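Local coordinates for aldehyde dehydrogenase family protein (PDB 5IUV), which probably oxidises indole-3-acetaldehyde to the auxin indole-3-acetic acid with NAD+ as cofactor, as a member of the aldehyde dehydrogenase family, at residues L4-W9 and P331-D336; V240-S245 and V264-G269; P385-G390 and L407-F412. All coordinates share one frame; numbering follows the deposited sequence.

Interaction 1 of 3, residues L4-W9 and P331-D336; sequences LTRADW and PGNPLD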
loop_
_atom_site.group_PDB
_atom_site.type_symbol
_atom_site.label_atom_id
_atom_site.label_comp_id
_atom_site.label_asym_id
_atom_site.label_seq_id
_atom_site.Cartn_x
_atom_site.Cartn_y
_atom_site.Cartn_z
ATOM N N LEU A 4 36.036 0.719 -27.528
ATOM C CA LEU A 4 36.382 -0.112 -28.675
ATOM C C LEU A 4 36.078 0.592 -29.994
ATOM O O LEU A 4 35.060 1.276 -30.123
ATOM C CB LEU A 4 35.634 -1.444 -28.616
ATOM C CG LEU A 4 36.093 -2.521 -27.631
ATOM C CD1 LEU A 4 35.870 -2.122 -26.188
ATOM C CD2 LEU A 4 35.354 -3.800 -27.922
ATOM N N THR A 5 36.963 0.414 -30.971
ATOM C CA THR A 5 36.767 0.965 -32.308
ATOM C C THR A 5 35.940 0.034 -33.190
ATOM O O THR A 5 35.649 -1.100 -32.805
ATOM C CB THR A 5 38.103 1.225 -33.002
ATOM O OG1 THR A 5 38.722 -0.030 -33.318
ATOM C CG2 THR A 5 39.023 2.026 -32.094
ATOM N N ARG A 6 35.573 0.517 -34.377
ATOM C CA ARG A 6 34.902 -0.316 -35.376
ATOM C C ARG A 6 35.726 -1.565 -35.712
ATOM O O ARG A 6 35.179 -2.664 -35.832
ATOM C CB ARG A 6 34.639 0.485 -36.653
ATOM C CG ARG A 6 34.044 -0.332 -37.792
ATOM C CD ARG A 6 33.984 0.471 -39.087
ATOM N NE ARG A 6 35.300 0.958 -39.505
ATOM C CZ ARG A 6 35.695 2.228 -39.422
ATOM N NH1 ARG A 6 34.876 3.157 -38.938
ATOM N NH2 ARG A 6 36.911 2.575 -39.827
ATOM N N ALA A 7 37.037 -1.386 -35.873
ATOM C CA ALA A 7 37.930 -2.494 -36.198
ATOM C C ALA A 7 37.966 -3.511 -35.061
ATOM O O ALA A 7 37.995 -4.724 -35.305
ATOM C CB ALA A 7 39.329 -1.981 -36.495
ATOM N N ASP A 8 37.970 -3.013 -33.825
ATOM C CA ASP A 8 37.885 -3.877 -32.648
ATOM C C ASP A 8 36.631 -4.744 -32.682
ATOM O O ASP A 8 36.695 -5.957 -32.457
ATOM C CB ASP A 8 37.891 -3.055 -31.356
ATOM C CG ASP A 8 39.234 -2.415 -31.073
ATOM O OD1 ASP A 8 40.265 -2.960 -31.522
ATOM O OD2 ASP A 8 39.250 -1.365 -30.397
ATOM N N TRP A 9 35.489 -4.123 -32.960
ATOM C CA TRP A 9 34.231 -4.859 -32.967
ATOM C C TRP A 9 34.183 -5.860 -34.113
ATOM O O TRP A 9 33.630 -6.953 -33.971
ATOM C CB TRP A 9 33.040 -3.900 -33.050
ATOM C CG TRP A 9 32.756 -3.168 -31.771
ATOM C CD1 TRP A 9 32.817 -1.823 -31.569
ATOM C CD2 TRP A 9 32.355 -3.745 -30.520
ATOM N NE1 TRP A 9 32.483 -1.523 -30.268
ATOM C CE2 TRP A 9 32.193 -2.687 -29.605
ATOM C CE3 TRP A 9 32.118 -5.055 -30.085
ATOM C CZ2 TRP A 9 31.802 -2.895 -28.280
ATOM C CZ3 TRP A 9 31.727 -5.260 -28.768
ATOM C CH2 TRP A 9 31.573 -4.186 -27.884
ATOM N N PRO A 331 21.684 5.926 -41.055
ATOM C CA PRO A 331 21.984 4.496 -41.173
ATOM C C PRO A 331 23.455 4.277 -41.494
ATOM O O PRO A 331 24.045 5.056 -42.238
ATOM C CB PRO A 331 21.091 4.045 -42.333
ATOM C CG PRO A 331 19.963 5.026 -42.333
ATOM C CD PRO A 331 20.596 6.334 -41.960
ATOM N N GLY A 332 24.043 3.235 -40.923
ATOM C CA GLY A 332 25.429 2.912 -41.185
ATOM C C GLY A 332 25.766 1.548 -40.623
ATOM O O GLY A 332 24.895 0.845 -40.105
ATOM N N ASN A 333 27.037 1.179 -40.724
ATOM C CA ASN A 333 27.519 -0.103 -40.223
ATOM C C ASN A 333 27.245 -0.235 -38.728
ATOM O O ASN A 333 27.749 0.556 -37.932
ATOM C CB ASN A 333 29.013 -0.236 -40.521
ATOM C CG ASN A 333 29.595 -1.563 -40.081
ATOM O OD1 ASN A 333 28.885 -2.459 -39.622
ATOM N ND2 ASN A 333 30.908 -1.700 -40.237
ATOM N N PRO A 334 26.434 -1.231 -38.347
ATOM C CA PRO A 334 26.050 -1.409 -36.942
ATOM C C PRO A 334 27.238 -1.736 -36.043
ATOM O O PRO A 334 27.130 -1.567 -34.834
ATOM C CB PRO A 334 25.062 -2.579 -36.988
ATOM C CG PRO A 334 24.569 -2.608 -38.402
ATOM C CD PRO A 334 25.726 -2.166 -39.237
ATOM N N LEU A 335 28.348 -2.178 -36.623
ATOM C CA LEU A 335 29.543 -2.479 -35.837
ATOM C C LEU A 335 30.420 -1.253 -35.628
ATOM O O LEU A 335 31.397 -1.307 -34.881
ATOM C CB LEU A 335 30.359 -3.588 -36.502
ATOM C CG LEU A 335 29.704 -4.968 -36.552
ATOM C CD1 LEU A 335 30.636 -5.966 -37.219
ATOM C CD2 LEU A 335 29.344 -5.423 -35.150
ATOM N N ASP A 336 30.084 -0.154 -36.297
ATOM C CA ASP A 336 30.777 1.114 -36.075
ATOM C C ASP A 336 30.158 1.819 -34.859
ATOM O O ASP A 336 28.950 2.033 -34.809
ATOM C CB ASP A 336 30.705 1.995 -37.333
ATOM C CG ASP A 336 31.636 3.200 -37.269
ATOM O OD1 ASP A 336 31.752 3.830 -36.199
ATOM O OD2 ASP A 336 32.255 3.521 -38.303
#
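Arg6 and Asp336 carry the charged part of this contact, in which the first turn of an N-terminal helix is tied to a loop more than 300 residues further on. The salt bridge runs from Arg6 NH1 to Asp336 OD2 at 2.7 Å, with an N-H...O angle of 145°. The carboxylate oxygen sits near the guanidinium plane, at its edge, whereas the nitrogen comes from above the carboxylate plane. Arg6 reaches across with CG anti to the backbone N, and a bend at chi3 (58°) turns its head back over the aspartate; on the way its CD passes 3.9 Å from Asn333 ND2.

The apolar part joins Trp9 to Leu335, their CB atoms 4.4 Å apart. Trp9 CB and the CD1 corner of the indole both come 3.6 Å from Leu335 O, a carbonyl oxygen buried here without a polar partner. The rest of the ring leads away, with Leu4 CD2 above one face, toward its rim.

Both backbones are shaped by local bonds. Thr5 and Asp8 form a capping box: Asp8 N donates to Thr5 OG1 (3.1 Å) and Thr5 N to Asp8 OD2 (3.0 Å), which closes the start of the helix. In the loop, Asn333 OD1 accepts from Leu335 N in an Asx turn, within a type I turn that delivers Asp336 to the arginine.

The contact lies at the periphery, away from the cofactor and substrate sites. Leu335 also packs on Leu103 and Thr106 of helix 98-109, and Leu4 touches Glu99, so that helix 6-15, the 331-336 loop and helix 98-109 meet here.

Interaction 2 of 3, residues V240-S245 and V264-G269; sequences VVFTGS and VWLEAG. With NAD (nicotinamide-adenine-dinucleotide), chain C.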
loop_
_atom_site.group_PDB
_atom_site.type_symbol
_atom_site.label_atom_id
_atom_site.label_comp_id
_atom_site.label_asym_id
_atom_site.label_seq_id
_atom_site.Cartn_x
_atom_site.Cartn_y
_atom_site.Cartn_z
ATOM N N VAL A 240 0.951 -17.492 -19.791
ATOM C CA VAL A 240 1.824 -17.092 -20.880
ATOM C C VAL A 240 1.910 -15.564 -20.902
ATOM O O VAL A 240 0.903 -14.859 -20.783
ATOM C CB VAL A 240 1.349 -17.654 -22.249
ATOM C CG1 VAL A 240 -0.071 -17.211 -22.579
ATOM C CG2 VAL A 240 2.319 -17.265 -23.368
ATOM N N VAL A 241 3.131 -15.052 -20.991
ATOM C CA VAL A 241 3.313 -13.621 -21.183
ATOM C C VAL A 241 3.936 -13.426 -22.546
ATOM O O VAL A 241 4.769 -14.221 -22.977
ATOM C CB VAL A 241 4.171 -12.984 -20.077
ATOM C CG1 VAL A 241 3.443 -13.098 -18.746
ATOM C CG2 VAL A 241 5.567 -13.635 -19.988
ATOM N N PHE A 242 3.508 -12.368 -23.223
ATOM C CA PHE A 242 3.803 -12.178 -24.630
ATOM C C PHE A 242 4.114 -10.732 -24.940
ATOM O O PHE A 242 3.467 -9.824 -24.427
ATOM C CB PHE A 242 2.610 -12.646 -25.473
ATOM C CG PHE A 242 2.724 -12.336 -26.950
ATOM C CD1 PHE A 242 2.119 -11.208 -27.486
ATOM C CD2 PHE A 242 3.403 -13.193 -27.804
ATOM C CE1 PHE A 242 2.209 -10.924 -28.843
ATOM C CE2 PHE A 242 3.499 -12.918 -29.158
ATOM C CZ PHE A 242 2.897 -11.782 -29.680
ATOM N N THR A 243 5.105 -10.531 -25.794
ATOM C CA THR A 243 5.349 -9.231 -26.394
ATOM C C THR A 243 5.536 -9.437 -27.896
ATOM O O THR A 243 6.373 -10.229 -28.327
ATOM C CB THR A 243 6.576 -8.539 -25.781
ATOM O OG1 THR A 243 6.306 -8.209 -24.415
ATOM C CG2 THR A 243 6.879 -7.275 -26.518
ATOM N N GLY A 244 4.733 -8.739 -28.690
ATOM C CA GLY A 244 4.759 -8.917 -30.126
ATOM C C GLY A 244 3.625 -8.176 -30.803
ATOM O O GLY A 244 3.146 -7.164 -30.292
ATOM N N SER A 245 3.208 -8.670 -31.963
ATOM C CA SER A 245 2.149 -8.036 -32.724
ATOM C C SER A 245 0.782 -8.263 -32.086
ATOM O O SER A 245 0.570 -9.217 -31.332
ATOM C CB SER A 245 2.136 -8.549 -34.171
ATOM O OG SER A 245 1.708 -9.899 -34.252
ATOM N N VAL A 264 -3.294 -15.045 -19.580
ATOM C CA VAL A 264 -2.673 -14.477 -20.770
ATOM C C VAL A 264 -2.411 -12.993 -20.558
ATOM O O VAL A 264 -3.334 -12.234 -20.280
ATOM C CB VAL A 264 -3.565 -14.661 -22.022
ATOM C CG1 VAL A 264 -2.948 -13.983 -23.240
ATOM C CG2 VAL A 264 -3.797 -16.130 -22.298
ATOM N N TRP A 265 -1.152 -12.589 -20.678
ATOM C CA TRP A 265 -0.775 -11.195 -20.504
ATOM C C TRP A 265 -0.048 -10.720 -21.749
ATOM O O TRP A 265 0.944 -11.319 -22.154
ATOM C CB TRP A 265 0.110 -11.011 -19.271
ATOM C CG TRP A 265 -0.511 -11.490 -17.987
ATOM C CD1 TRP A 265 -0.289 -12.683 -17.363
ATOM C CD2 TRP A 265 -1.449 -10.782 -17.178
ATOM N NE1 TRP A 265 -1.030 -12.761 -16.210
ATOM C CE2 TRP A 265 -1.753 -11.604 -16.074
ATOM C CE3 TRP A 265 -2.058 -9.526 -17.273
ATOM C CZ2 TRP A 265 -2.640 -11.213 -15.078
ATOM C CZ3 TRP A 265 -2.937 -9.144 -16.287
ATOM C CH2 TRP A 265 -3.221 -9.983 -15.204
ATOM N N LEU A 266 -0.539 -9.636 -22.342
ATOM C CA LEU A 266 -0.095 -9.220 -23.669
ATOM C C LEU A 266 0.487 -7.814 -23.696
ATOM O O LEU A 266 -0.065 -6.889 -23.101
ATOM C CB LEU A 266 -1.269 -9.288 -24.656
ATOM C CG LEU A 266 -2.048 -10.607 -24.656
ATOM C CD1 LEU A 266 -3.396 -10.468 -25.363
ATOM C CD2 LEU A 266 -1.201 -11.692 -25.297
ATOM N N GLU A 267 1.596 -7.666 -24.412
ATOM C CA GLU A 267 2.152 -6.362 -24.744
ATOM C C GLU A 267 2.262 -6.318 -26.261
ATOM O O GLU A 267 3.071 -7.033 -26.837
ATOM C CB GLU A 267 3.517 -6.154 -24.085
ATOM C CG GLU A 267 3.506 -6.245 -22.563
ATOM C CD GLU A 267 3.561 -4.877 -21.899
ATOM O OE1 GLU A 267 3.782 -3.879 -22.622
ATOM O OE2 GLU A 267 3.394 -4.800 -20.662
ATOM N N ALA A 268 1.443 -5.499 -26.910
ATOM C CA ALA A 268 1.300 -5.593 -28.352
ATOM C C ALA A 268 1.684 -4.296 -29.052
ATOM O O ALA A 268 2.492 -3.525 -28.547
ATOM C CB ALA A 268 -0.122 -5.994 -28.714
ATOM N N GLY A 269 1.105 -4.064 -30.221
ATOM C CA GLY A 269 1.513 -2.940 -31.044
ATOM C C GLY A 269 1.182 -1.573 -30.478
ATOM O O GLY A 269 0.540 -1.444 -29.432
HETATM P PA NAD C . 5.177 -11.355 -33.642
HETATM O O1A NAD C . 3.794 -11.150 -33.154
HETATM O O2A NAD C . 5.264 -11.790 -35.092
HETATM O O5B NAD C . 5.923 -12.411 -32.738
HETATM C C5B NAD C . 6.383 -12.184 -31.389
HETATM C C4B NAD C . 6.811 -13.520 -30.836
HETATM O O4B NAD C . 5.704 -14.443 -30.930
HETATM C C3B NAD C . 7.999 -14.216 -31.507
HETATM O O3B NAD C . 8.791 -14.905 -30.547
HETATM C C2B NAD C . 7.320 -15.203 -32.460
HETATM O O2B NAD C . 8.154 -16.314 -32.774
HETATM C C1B NAD C . 6.102 -15.602 -31.631
HETATM N N9A NAD C . 4.949 -16.117 -32.364
HETATM C C8A NAD C . 4.608 -15.882 -33.670
HETATM N N7A NAD C . 3.565 -16.559 -34.084
HETATM C C5A NAD C . 3.173 -17.277 -32.958
HETATM C C6A NAD C . 2.092 -18.151 -32.721
HETATM N N6A NAD C . 1.214 -18.525 -33.657
HETATM N N1A NAD C . 1.958 -18.653 -31.470
HETATM C C2A NAD C . 2.857 -18.317 -30.539
HETATM N N3A NAD C . 3.921 -17.517 -30.651
HETATM C C4A NAD C . 4.019 -17.014 -31.894
HETATM O O3 NAD C . 5.999 -9.986 -33.478
HETATM P PN NAD C . 7.488 -9.529 -33.864
HETATM O O1N NAD C . 7.491 -9.297 -35.328
HETATM O O2N NAD C . 8.453 -10.493 -33.287
HETATM O O5D NAD C . 7.660 -8.169 -33.043
HETATM C C5D NAD C . 7.143 -6.908 -33.521
HETATM C C4D NAD C . 5.895 -6.585 -32.737
HETATM O O4D NAD C . 6.220 -6.505 -31.330
HETATM C C3D NAD C . 5.253 -5.243 -33.068
HETATM O O3D NAD C . 3.845 -5.402 -33.213
HETATM C C2D NAD C . 5.623 -4.400 -31.842
HETATM O O2D NAD C . 4.731 -3.337 -31.517
HETATM C C1D NAD C . 5.583 -5.444 -30.703
HETATM N N1N NAD C . 6.406 -4.970 -29.512
HETATM C C2N NAD C . 5.656 -4.648 -28.354
HETATM C C3N NAD C . 6.315 -4.264 -27.195
HETATM C C7N NAD C . 5.580 -3.838 -25.950
HETATM O O7N NAD C . 4.347 -3.641 -25.995
HETATM N N7N NAD C . 6.292 -3.580 -24.880
HETATM C C4N NAD C . 7.709 -4.184 -27.211
HETATM C C5N NAD C . 8.421 -4.473 -28.370
HETATM C C6N NAD C . 7.748 -4.871 -29.514
#
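Phe242 and Leu266 are neighbours in a parallel strand pair, their side chains on the same face. Four backbone hydrogen bonds build it: Trp265 N to Val240 O, Phe242 N to Trp265 O, Glu267 N to Phe242 O, and Gly244 N to Glu267 O (3.0 Å), which carries the pairing past the strand end.

On the face of Val240 and Phe242, Val240 CG1 meets Val264 CG2 and Leu266 CD2 lies 3.9 Å from Phe242 CB. On the face of Val241 and Thr243, Val241 CG1 touches Trp265 CB, and Thr243 OG1, hydrogen-bonded to Lys177 NZ, lies 3.5 Å from Glu267 CB.

The strand ends hold NAD. Ser245 grips phosphate oxygen O1A twice, through N (2.8 Å) and OG (2.7 Å). Thr243 CG2, anti to its backbone N, presses on the nicotinamide ring at C3N, 3.1 Å away. Glu267, the predicted active-site residue, bends at chi2 (-103°) and takes a weak bond at OE1 from the carboxamide N7N (3.4 Å).

This is the Rossmann-like beta-alpha-beta crossover of the cofactor domain: helix 246-258 packs on Phe242 and Val264, strand 149-164 flanks strand 239-243, and Trp265 meets Trp265 of the second subunit.

Interaction 3 of 3, residues P385-G390 and L407-F412; sequences PTIFDG and LSVLTF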
loop_
_atom_site.group_PDB
_atom_site.type_symbol
_atom_site.label_atom_id
_atom_site.label_comp_id
_atom_site.label_asym_id
_atom_site.label_seq_id
_atom_site.Cartn_x
_atom_site.Cartn_y
_atom_site.Cartn_z
ATOM N N PRO A 385 15.491 7.163 -42.452
ATOM C CA PRO A 385 14.409 7.751 -41.658
ATOM C C PRO A 385 13.556 8.650 -42.546
ATOM O O PRO A 385 14.105 9.459 -43.297
ATOM C CB PRO A 385 15.153 8.547 -40.586
ATOM C CG PRO A 385 16.442 7.789 -40.411
ATOM C CD PRO A 385 16.801 7.319 -41.799
ATOM N N THR A 386 12.238 8.494 -42.469
ATOM C CA THR A 386 11.325 9.053 -43.466
ATOM C C THR A 386 10.195 9.846 -42.813
ATOM O O THR A 386 9.694 9.463 -41.757
ATOM C CB THR A 386 10.740 7.918 -44.340
ATOM O OG1 THR A 386 11.811 7.249 -45.022
ATOM C CG2 THR A 386 9.739 8.444 -45.362
ATOM N N ILE A 387 9.817 10.965 -43.427
ATOM C CA ILE A 387 8.717 11.777 -42.921
ATOM C C ILE A 387 7.685 12.060 -44.002
ATOM O O ILE A 387 8.033 12.442 -45.122
ATOM C CB ILE A 387 9.198 13.141 -42.355
ATOM C CG1 ILE A 387 10.260 12.946 -41.271
ATOM C CG2 ILE A 387 8.023 13.929 -41.788
ATOM C CD1 ILE A 387 10.822 14.255 -40.727
ATOM N N PHE A 388 6.417 11.868 -43.656
ATOM C CA PHE A 388 5.311 12.312 -44.494
ATOM C C PHE A 388 4.548 13.447 -43.824
ATOM O O PHE A 388 4.144 13.341 -42.661
ATOM C CB PHE A 388 4.362 11.156 -44.799
ATOM C CG PHE A 388 4.880 10.207 -45.837
ATOM C CD1 PHE A 388 4.705 10.475 -47.186
ATOM C CD2 PHE A 388 5.532 9.041 -45.465
ATOM C CE1 PHE A 388 5.178 9.598 -48.148
ATOM C CE2 PHE A 388 6.002 8.161 -46.418
ATOM C CZ PHE A 388 5.826 8.441 -47.762
ATOM N N ASP A 389 4.366 14.536 -44.562
ATOM C CA ASP A 389 3.587 15.672 -44.094
ATOM C C ASP A 389 2.188 15.592 -44.694
ATOM O O ASP A 389 1.949 14.794 -45.601
ATOM C CB ASP A 389 4.276 16.987 -44.477
ATOM C CG ASP A 389 3.641 18.196 -43.813
ATOM O OD1 ASP A 389 2.938 18.009 -42.796
ATOM O OD2 ASP A 389 3.848 19.328 -44.301
ATOM N N GLY A 390 1.270 16.413 -44.191
ATOM C CA GLY A 390 -0.080 16.470 -44.726
ATOM C C GLY A 390 -0.828 15.161 -44.569
ATOM O O GLY A 390 -1.605 14.769 -45.436
ATOM N N LEU A 407 7.641 8.529 -40.164
ATOM C CA LEU A 407 6.851 9.467 -39.367
ATOM C C LEU A 407 5.666 10.045 -40.136
ATOM O O LEU A 407 5.805 10.441 -41.299
ATOM C CB LEU A 407 7.742 10.610 -38.867
ATOM C CG LEU A 407 7.128 11.661 -37.934
ATOM C CD1 LEU A 407 6.637 11.014 -36.652
ATOM C CD2 LEU A 407 8.138 12.754 -37.622
ATOM N N SER A 408 4.506 10.095 -39.485
ATOM C CA SER A 408 3.346 10.801 -40.034
ATOM C C SER A 408 3.127 12.108 -39.284
ATOM O O SER A 408 3.097 12.130 -38.054
ATOM C CB SER A 408 2.084 9.939 -39.960
ATOM O OG SER A 408 2.197 8.798 -40.796
ATOM N N VAL A 409 2.974 13.200 -40.023
ATOM C CA VAL A 409 2.785 14.504 -39.392
ATOM C C VAL A 409 1.370 15.038 -39.606
ATOM O O VAL A 409 0.935 15.232 -40.741
ATOM C CB VAL A 409 3.797 15.536 -39.919
ATOM C CG1 VAL A 409 3.581 16.881 -39.227
ATOM C CG2 VAL A 409 5.223 15.036 -39.710
ATOM N N LEU A 410 0.666 15.291 -38.503
ATOM C CA LEU A 410 -0.712 15.771 -38.553
ATOM C C LEU A 410 -0.828 17.110 -37.830
ATOM O O LEU A 410 -0.016 17.414 -36.952
ATOM C CB LEU A 410 -1.670 14.755 -37.922
ATOM C CG LEU A 410 -1.675 13.297 -38.403
ATOM C CD1 LEU A 410 -0.538 12.471 -37.796
ATOM C CD2 LEU A 410 -3.030 12.646 -38.122
ATOM N N THR A 411 -1.832 17.909 -38.185
ATOM C CA THR A 411 -2.036 19.184 -37.498
ATOM C C THR A 411 -3.380 19.241 -36.777
ATOM O O THR A 411 -4.291 18.472 -37.078
ATOM C CB THR A 411 -1.930 20.388 -38.465
ATOM O OG1 THR A 411 -2.784 20.188 -39.598
ATOM C CG2 THR A 411 -0.496 20.563 -38.941
ATOM N N PHE A 412 -3.476 20.146 -35.806
ATOM C CA PHE A 412 -4.717 20.406 -35.074
ATOM C C PHE A 412 -4.739 21.873 -34.658
ATOM O O PHE A 412 -3.702 22.542 -34.703
ATOM C CB PHE A 412 -4.836 19.500 -33.843
ATOM C CG PHE A 412 -3.778 19.752 -32.796
ATOM C CD1 PHE A 412 -3.962 20.716 -31.813
ATOM C CD2 PHE A 412 -2.602 19.025 -32.794
ATOM C CE1 PHE A 412 -2.984 20.951 -30.857
ATOM C CE2 PHE A 412 -1.625 19.256 -31.837
ATOM C CZ PHE A 412 -1.817 20.216 -30.875
HETATM O O HOH W 1 0.579 17.811 -41.298
#
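Phe388 brings an aromatic ring to this parallel strand pair, and Leu407 O lies at the ring's edge, near its plane. Phe388 CG stands anti to its own carbonyl carbon (chi1 -76°), which carries the ring away from strand 407-412; outside the pair, the ring meets His361 edge-to-face. The carboxylate of Asp389, the other flat group, turns back toward the neighbouring strand, its OD1 lying 3.8 Å from Val409 CG1.

Three backbone hydrogen bonds join the strands. Leu407 N donates to Thr386 O (2.8 Å), Phe388 N to Leu407 O (2.8 Å, nearly straight at 175°), and Val409 N to Phe388 O (2.9 Å). Thus Phe388 is gripped through both its N and its O by residues of the other strand.

On the face shared by Ile387 and Leu407 the side chains run side by side, CG1 of the former 4.2 Å from CB of the latter, while Ile387 CG2 makes a closer approach to Val409 CG2 at 3.7 Å. Helix 312-326 touches Ile387 through Leu326.

Beyond Val409 the direct pairing gives way to water. One molecule donates to both Asp389 OD1 (2.8 Å) and Val409 O, bridging the strands. Asp389 OD2 forms salt bridges with Lys315 and Arg366. With two cations on one oxygen and a water and, weakly, Gly390 N on the other, the buried carboxylate is probably kept ionised, and its charge probably helps tie strand 382-389 to Lys315 of helix 312-326 and to Arg366.

Overall arrangement
The three contacts show how chemistry follows position in a fold. Interaction 2 is the most central, its centre about 9 Å from that of the chain; interaction 3, though about 25 Å out, is also buried, and interaction 1, about 24 Å out, only partly. Interactions 2 and 3 both pair parallel strands of beta-alpha-beta units, but in different sheets: one ends in cofactor-binding residues, the other in a water bridge and an aspartate held by cations. Interaction 1 has no strand pairing and combines a salt bridge with a small apolar contact. It touches interaction 3 where Pro331 CD packs 3.9 Å from Pro385 CD, while interaction 2 stays apart from both, its nearest atoms about 15 Å from interaction 3.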